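Local coordinates for protein CsuE (Acinetobacter baumannii, PDB 6FJY) that probably acts as the tip adhesin of the archaic chaperone-usher Csu pilus, held here in complex with its chaperone CsuC, at residues P215-L220 against R262-N267; M206-S211 against T279-V284; P15-M20 against D180-A185. All coordinates share one frame; numbering follows the deposited sequence.

Overall arrangement
The three contacts cluster round one end of the C-terminal beta domain, which faces the N-terminal part of this elongated chain. Contact 3, joining helix 16-22 to strand 167-189, closes first along the chain. Contact 2 follows, pairing strands 202-210 and 279-290; strand 202-210 also neighbours 167-189, so contacts 2 and 3 share a sheet, with centres about 10 Å apart and a Cys181-Cys210 disulfide between them. Contact 1, nested in the chain loop closed by contact 2, lies in a separate three-stranded sheet, its centre about 10 Å from contact 2 and 17 Å from contact 3. Contacts 1 and 2 meet through Tyr216; of the three, contact 3 alone reaches the N-terminal helix.

Contact 1: residues P215-L220 against R262-N267; sequences PYYVSL and RWSSLN
Arg262 lays its guanidinium over one face of the Tyr217 ring, the two planes only 20° apart. The stack is offset rather than centred: CZ of Arg262 is 3.8 Å from the ring centroid of Tyr217, and NE of Arg262 reaches CD1 of Tyr217 at 3.3 Å. CZ lies close to the ring normal, which is cation-pi geometry. Arg262 gets there with a chain extended from CG to NE, while its CB rests 3.4 Å from OG of Ser219.

Tyr216 projects to the other side of the backbone and receives a different partner. CB of Ser265 sits above the middle of its ring, 3.3 Å from the Tyr216 centroid, in a CH-pi contact; with chi1 at 57° the ring lies over Ser265. The same serine grips the Tyr216 carbonyl twice, through its N (Ser265 N to Tyr216 O, 3.0 Å) and through OG, which meets Tyr216 O in the carbonyl plane, on a lone pair, at 3.1 Å. Further along, Val218 and Trp263 form an antiparallel hydrogen-bonded pair; the bond from Val218 N to Trp263 O is 2.9 Å long and almost straight at 176°. Trp263 NE1 points its N-H in the indole plane at O of Asn267, the last residue of the type I turn that starts at Ser264, arriving from above that carbonyl's plane.

Strand 217-220 is the middle of a three-stranded antiparallel sheet, between 263-264 and 303-311, with Val218 packed on Val308 and on Ile208 of strand 202-210. The CsuC chain also reaches this contact: Tyr217 OH bonds Phe194 O of CsuC, and Ser264 packs on its Ala193.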
# COMPACT_ATOMS: atom_id res chain seq x y z
N PRO B 215 5.20 -4.69 10.29
CA PRO B 215 5.40 -6.03 10.85
C PRO B 215 4.67 -7.09 10.04
O PRO B 215 3.77 -6.80 9.25
CB PRO B 215 4.82 -5.91 12.26
CG PRO B 215 3.78 -4.85 12.14
CD PRO B 215 4.24 -3.88 11.07
N TYR B 216 5.09 -8.34 10.24
CA TYR B 216 4.54 -9.47 9.50
C TYR B 216 4.96 -10.76 10.17
O TYR B 216 5.90 -10.79 10.98
CB TYR B 216 5.02 -9.46 8.04
CG TYR B 216 6.52 -9.47 7.88
CD1 TYR B 216 7.22 -10.66 7.83
CD2 TYR B 216 7.23 -8.28 7.77
CE1 TYR B 216 8.59 -10.68 7.68
CE2 TYR B 216 8.61 -8.29 7.61
CZ TYR B 216 9.28 -9.50 7.58
OH TYR B 216 10.64 -9.54 7.43
N TYR B 217 4.23 -11.83 9.85
CA TYR B 217 4.61 -13.20 10.20
C TYR B 217 4.96 -13.96 8.92
O TYR B 217 4.29 -13.81 7.90
CB TYR B 217 3.48 -13.93 10.92
CG TYR B 217 3.11 -13.39 12.29
CD1 TYR B 217 3.73 -13.88 13.45
CD2 TYR B 217 2.11 -12.43 12.44
CE1 TYR B 217 3.37 -13.40 14.71
CE2 TYR B 217 1.77 -11.96 13.68
CZ TYR B 217 2.39 -12.45 14.82
OH TYR B 217 2.04 -11.96 16.05
N VAL B 218 6.03 -14.76 8.98
CA VAL B 218 6.46 -15.62 7.87
C VAL B 218 6.18 -17.07 8.25
O VAL B 218 6.75 -17.60 9.22
CB VAL B 218 7.95 -15.45 7.55
CG1 VAL B 218 8.30 -16.14 6.24
CG2 VAL B 218 8.33 -14.02 7.49
N SER B 219 5.32 -17.73 7.47
CA SER B 219 5.02 -19.13 7.67
C SER B 219 5.47 -19.94 6.45
O SER B 219 5.55 -19.40 5.34
CB SER B 219 3.51 -19.34 7.94
OG SER B 219 3.08 -18.47 8.97
N LEU B 220 5.75 -21.22 6.66
CA LEU B 220 6.05 -22.15 5.58
C LEU B 220 5.10 -23.33 5.67
O LEU B 220 4.88 -23.87 6.76
CB LEU B 220 7.50 -22.65 5.62
CG LEU B 220 8.67 -21.68 5.78
CD1 LEU B 220 9.96 -22.45 5.87
CD2 LEU B 220 8.75 -20.68 4.64
N ARG B 262 5.57 -20.70 13.02
CA ARG B 262 5.72 -19.45 12.25
C ARG B 262 6.74 -18.53 12.91
O ARG B 262 7.19 -18.76 14.04
CB ARG B 262 4.39 -18.72 12.10
CG ARG B 262 4.06 -17.79 13.26
CD ARG B 262 2.65 -17.21 13.13
NE ARG B 262 2.16 -16.67 14.39
CZ ARG B 262 0.98 -16.07 14.55
NH1 ARG B 262 0.17 -15.94 13.51
NH2 ARG B 262 0.62 -15.60 15.73
N TRP B 263 7.11 -17.48 12.19
CA TRP B 263 8.27 -16.68 12.54
C TRP B 263 7.91 -15.21 12.46
O TRP B 263 7.60 -14.70 11.38
CB TRP B 263 9.44 -17.00 11.62
CG TRP B 263 10.76 -16.73 12.25
CD1 TRP B 263 11.02 -15.86 13.26
CD2 TRP B 263 12.00 -17.34 11.91
NE1 TRP B 263 12.35 -15.89 13.58
CE2 TRP B 263 12.98 -16.79 12.77
CE3 TRP B 263 12.39 -18.30 10.96
CZ2 TRP B 263 14.32 -17.17 12.72
CZ3 TRP B 263 13.73 -18.67 10.91
CH2 TRP B 263 14.67 -18.10 11.78
N SER B 264 7.96 -14.54 13.60
CA SER B 264 7.65 -13.13 13.67
C SER B 264 8.81 -12.31 13.15
O SER B 264 9.98 -12.58 13.44
CB SER B 264 7.33 -12.72 15.11
OG SER B 264 7.30 -11.31 15.23
N SER B 265 8.47 -11.27 12.38
CA SER B 265 9.47 -10.37 11.81
C SER B 265 10.33 -9.71 12.88
O SER B 265 11.41 -9.20 12.56
CB SER B 265 8.77 -9.32 10.95
OG SER B 265 7.85 -8.55 11.72
N LEU B 266 9.89 -9.72 14.14
CA LEU B 266 10.69 -9.15 15.22
C LEU B 266 11.81 -10.07 15.70
O LEU B 266 12.63 -9.62 16.51
CB LEU B 266 9.78 -8.80 16.40
CG LEU B 266 9.02 -7.46 16.52
CD1 LEU B 266 8.69 -6.81 15.19
CD2 LEU B 266 7.75 -7.68 17.31
N ASN B 267 11.91 -11.32 15.24
CA ASN B 267 12.74 -12.33 15.91
C ASN B 267 13.69 -13.05 14.97
O ASN B 267 13.82 -14.27 15.02
CB ASN B 267 11.89 -13.38 16.62
CG ASN B 267 11.57 -12.99 18.04
OD1 ASN B 267 10.60 -13.47 18.62
ND2 ASN B 267 12.39 -12.12 18.61

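Contact 2: residues M206-S211 against T279-V284; sequences MGIRCS and TQQNYV
Met206 and Tyr283 exchange backbone bonds: Met206 N to Tyr283 O is 2.9 Å and Tyr283 N to Met206 O 2.8 Å. Ile208 and Gln281 repeat the exchange, with Ile208 N to Gln281 O at 2.7 Å and N-H...O angles near 168° in both directions.

Cys210 O accepts two donors, Thr279 N at 2.9 Å and Thr279 OG1 at 3.2 Å; the hydroxyl comes from above the carbonyl plane, placed there by a chi1 of 58°. The bond from Cys210 N to Thr279 O is weak.

On the face carrying Arg209, Asn282 ND2 gives its N-H to Gln280 OE1 (2.7 Å), while CG of Arg209 touches CG of Gln280 at 3.8 Å, the side chains running obliquely. The Arg209 guanidinium is paired with Glu21. On the opposite face, CE1 of Tyr283 meets CD1 of Ile208 at 3.9 Å, and Gln281 NE2 and Tyr283 OH are both satisfied by OH of Tyr216, in the loop just before strand 217-220 of the other sheet. A disulfide from Cys210 to Cys181 links neighbouring strands within the sheet. Two packed sheets are consistent with the Ig-like sandwich of chaperone-usher pilins.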
# COMPACT_ATOMS: atom_id res chain seq x y z
N MET B 206 16.71 -16.78 3.99
CA MET B 206 15.71 -16.03 3.24
C MET B 206 15.78 -14.58 3.70
O MET B 206 15.96 -14.31 4.89
CB MET B 206 14.30 -16.63 3.48
CG MET B 206 13.14 -15.82 2.94
SD MET B 206 11.55 -16.46 3.45
CE MET B 206 11.91 -18.16 3.34
N GLY B 207 15.63 -13.65 2.77
CA GLY B 207 15.74 -12.23 3.06
C GLY B 207 14.48 -11.47 2.71
O GLY B 207 13.85 -11.72 1.68
N ILE B 208 14.13 -10.51 3.57
CA ILE B 208 12.95 -9.67 3.39
C ILE B 208 13.32 -8.22 3.68
O ILE B 208 13.72 -7.89 4.80
CB ILE B 208 11.77 -10.12 4.28
CG1 ILE B 208 11.36 -11.55 3.94
CG2 ILE B 208 10.57 -9.16 4.11
CD1 ILE B 208 10.14 -12.02 4.68
N ARG B 209 13.19 -7.37 2.67
CA ARG B 209 13.43 -5.94 2.79
C ARG B 209 12.07 -5.27 2.85
O ARG B 209 11.33 -5.24 1.86
CB ARG B 209 14.25 -5.43 1.60
CG ARG B 209 15.51 -6.26 1.33
CD ARG B 209 16.16 -5.91 -0.00
NE ARG B 209 16.38 -4.47 -0.15
CZ ARG B 209 15.91 -3.74 -1.15
NH1 ARG B 209 15.21 -4.31 -2.12
NH2 ARG B 209 16.17 -2.44 -1.20
N CYS B 210 11.72 -4.75 4.02
CA CYS B 210 10.43 -4.11 4.24
C CYS B 210 10.62 -2.66 4.68
O CYS B 210 11.65 -2.28 5.25
CB CYS B 210 9.59 -4.85 5.31
SG CYS B 210 8.70 -6.30 4.80
N SER B 211 9.61 -1.85 4.39
CA SER B 211 9.56 -0.49 4.90
C SER B 211 9.46 -0.50 6.42
O SER B 211 9.13 -1.52 7.05
CB SER B 211 8.38 0.25 4.27
OG SER B 211 7.18 -0.47 4.45
N THR B 279 13.99 -1.28 6.60
CA THR B 279 14.62 -2.35 7.36
C THR B 279 14.79 -3.56 6.47
O THR B 279 14.24 -3.65 5.37
CB THR B 279 13.79 -2.71 8.60
OG1 THR B 279 12.47 -3.11 8.19
CG2 THR B 279 13.70 -1.52 9.56
N GLN B 280 15.59 -4.49 6.97
CA GLN B 280 15.79 -5.76 6.29
C GLN B 280 15.85 -6.85 7.34
O GLN B 280 16.56 -6.73 8.35
CB GLN B 280 17.05 -5.76 5.44
CG GLN B 280 17.20 -7.01 4.60
CD GLN B 280 18.52 -7.05 3.88
OE1 GLN B 280 19.23 -8.06 3.91
NE2 GLN B 280 18.88 -5.94 3.24
N GLN B 281 15.10 -7.91 7.10
CA GLN B 281 15.13 -9.08 7.95
C GLN B 281 15.73 -10.22 7.14
O GLN B 281 15.51 -10.32 5.93
CB GLN B 281 13.72 -9.46 8.46
CG GLN B 281 13.15 -8.52 9.54
CD GLN B 281 12.63 -7.20 8.98
OE1 GLN B 281 13.05 -6.12 9.40
NE2 GLN B 281 11.70 -7.28 8.03
N ASN B 282 16.52 -11.05 7.80
CA ASN B 282 17.10 -12.24 7.20
C ASN B 282 16.85 -13.39 8.15
O ASN B 282 17.04 -13.26 9.37
CB ASN B 282 18.60 -12.06 6.92
CG ASN B 282 18.88 -11.27 5.65
OD1 ASN B 282 18.72 -11.77 4.53
ND2 ASN B 282 19.30 -10.03 5.82
N TYR B 283 16.40 -14.51 7.60
CA TYR B 283 15.95 -15.66 8.37
C TYR B 283 16.83 -16.84 7.99
O TYR B 283 16.82 -17.28 6.84
CB TYR B 283 14.47 -15.95 8.10
CG TYR B 283 13.57 -14.77 8.41
CD1 TYR B 283 13.33 -13.77 7.46
CD2 TYR B 283 12.96 -14.66 9.66
CE1 TYR B 283 12.50 -12.69 7.76
CE2 TYR B 283 12.14 -13.58 9.97
CZ TYR B 283 11.92 -12.60 9.01
OH TYR B 283 11.11 -11.53 9.31
N VAL B 284 17.62 -17.31 8.94
CA VAL B 284 18.51 -18.44 8.72
C VAL B 284 17.77 -19.71 9.10
O VAL B 284 17.05 -19.75 10.10
CB VAL B 284 19.81 -18.26 9.53
CG1 VAL B 284 20.69 -19.50 9.45
CG2 VAL B 284 20.57 -17.07 9.01

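Contact 3: residues P15-M20 against D180-A185; sequences PSIYLM and DCRILA
The start of helix 16-22 meets the part of strand 167-189 that follows Asp180, with Pro15 at the N-cap position and the acidic side chain of Asp180 directed at the first turn of the helix. OD2 makes the closest approaches of the Asp180 side chain. It lies 3.3 Å from CB of Pro15 and receives a weak hydrogen bond from Tyr18 N, at 3.4 Å but nearly straight (168°). Asp180 CG is anti to its own backbone N (chi1 -168°), which carries the carboxylate out to this turn. A negative group beside the amino end of a helix would be expected to interact favourably with its backbone dipoles, although Arg182 probably offsets much of the charge.

Two residues on, Arg182 bends back at chi2 (-65°) to bind the same carboxylate. Its NH2 forms a salt bridge with Asp180 OD2 at 3.2 Å, approaching on the syn side though somewhat out of the carboxylate plane, and NE adds a weak bond to OD1 of Asp180. This fixes the guanidinium beside the helix, where CG2 of Ile17 packs over one of its faces, 3.4 Å from CZ of Arg182. Ile17 CD1 touches Asp180 O at 3.7 Å. OG of Ser16 is buried here without a partner in the model.

Glu21, further along the helix, forms a second salt bridge with Arg182, and Leu4 of the CsuC chain packs on Tyr18 and Arg182. A carboxylate set beside the first turn of a helix, accepting one weak amide bond and buttressed by an arginine two residues on, here joins helix 16-22 to the Ig-like C-terminal domain.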
# COMPACT_ATOMS: atom_id res chain seq x y z
N PRO B 15 5.06 3.48 -3.27
CA PRO B 15 5.66 2.64 -2.23
C PRO B 15 7.12 3.01 -2.02
O PRO B 15 7.80 3.46 -2.93
CB PRO B 15 5.51 1.22 -2.79
CG PRO B 15 5.43 1.39 -4.26
CD PRO B 15 4.80 2.74 -4.52
N SER B 16 7.60 2.78 -0.78
CA SER B 16 8.80 3.47 -0.30
C SER B 16 10.08 2.94 -0.94
O SER B 16 10.97 3.71 -1.31
CB SER B 16 8.87 3.38 1.22
OG SER B 16 8.96 2.04 1.65
N ILE B 17 10.22 1.62 -1.02
CA ILE B 17 11.43 1.02 -1.58
C ILE B 17 11.55 1.33 -3.07
O ILE B 17 12.59 1.79 -3.54
CB ILE B 17 11.45 -0.49 -1.28
CG1 ILE B 17 11.51 -0.69 0.24
CG2 ILE B 17 12.61 -1.18 -1.99
CD1 ILE B 17 11.43 -2.14 0.70
N TYR B 18 10.46 1.12 -3.82
CA TYR B 18 10.41 1.53 -5.22
C TYR B 18 10.77 3.00 -5.38
O TYR B 18 11.43 3.39 -6.35
CB TYR B 18 9.01 1.26 -5.78
CG TYR B 18 8.91 1.34 -7.29
CD1 TYR B 18 9.22 0.25 -8.09
CD2 TYR B 18 8.50 2.52 -7.91
CE1 TYR B 18 9.13 0.33 -9.47
CE2 TYR B 18 8.41 2.60 -9.29
CZ TYR B 18 8.72 1.50 -10.06
OH TYR B 18 8.62 1.57 -11.43
N LEU B 19 10.34 3.84 -4.43
CA LEU B 19 10.70 5.25 -4.43
C LEU B 19 12.21 5.44 -4.26
O LEU B 19 12.82 6.28 -4.92
CB LEU B 19 9.95 6.00 -3.33
CG LEU B 19 10.37 7.47 -3.12
CD1 LEU B 19 10.13 8.28 -4.38
CD2 LEU B 19 9.65 8.11 -1.93
N MET B 20 12.81 4.66 -3.36
CA MET B 20 14.25 4.75 -3.15
C MET B 20 15.02 4.28 -4.39
O MET B 20 15.92 4.98 -4.87
CB MET B 20 14.64 3.91 -1.92
CG MET B 20 16.14 3.88 -1.62
SD MET B 20 16.47 3.34 0.07
CE MET B 20 15.54 1.83 0.14
N ASP B 180 5.80 -1.29 1.96
CA ASP B 180 6.39 -1.96 0.81
C ASP B 180 7.35 -3.03 1.33
O ASP B 180 8.12 -2.77 2.25
CB ASP B 180 7.12 -0.95 -0.08
CG ASP B 180 7.53 -1.51 -1.43
OD1 ASP B 180 7.29 -2.71 -1.68
OD2 ASP B 180 8.09 -0.74 -2.24
N CYS B 181 7.28 -4.22 0.73
CA CYS B 181 8.12 -5.34 1.14
C CYS B 181 8.59 -6.10 -0.09
O CYS B 181 7.81 -6.31 -1.03
CB CYS B 181 7.38 -6.30 2.09
SG CYS B 181 7.11 -5.63 3.75
N ARG B 182 9.87 -6.48 -0.10
CA ARG B 182 10.42 -7.40 -1.09
C ARG B 182 10.92 -8.66 -0.40
O ARG B 182 11.58 -8.59 0.64
CB ARG B 182 11.57 -6.76 -1.87
CG ARG B 182 11.33 -5.32 -2.26
CD ARG B 182 10.17 -5.17 -3.24
NE ARG B 182 9.86 -3.77 -3.50
CZ ARG B 182 10.65 -2.95 -4.20
NH1 ARG B 182 11.79 -3.40 -4.72
NH2 ARG B 182 10.29 -1.69 -4.38
N ILE B 183 10.63 -9.81 -1.01
CA ILE B 183 11.03 -11.12 -0.51
C ILE B 183 12.02 -11.75 -1.49
O ILE B 183 11.80 -11.74 -2.70
CB ILE B 183 9.83 -12.07 -0.35
CG1 ILE B 183 8.73 -11.43 0.51
CG2 ILE B 183 10.29 -13.40 0.23
CD1 ILE B 183 7.43 -12.19 0.42
N LEU B 184 13.09 -12.32 -0.94
CA LEU B 184 14.08 -13.06 -1.73
C LEU B 184 14.35 -14.39 -1.03
O LEU B 184 14.84 -14.41 0.10
CB LEU B 184 15.36 -12.26 -1.89
CG LEU B 184 16.40 -12.83 -2.86
CD1 LEU B 184 15.78 -13.12 -4.22
CD2 LEU B 184 17.56 -11.85 -3.00
N ALA B 185 14.01 -15.49 -1.71
CA ALA B 185 14.15 -16.84 -1.16
C ALA B 185 14.69 -17.76 -2.25
O ALA B 185 13.96 -18.13 -3.17
CB ALA B 185 12.81 -17.36 -0.62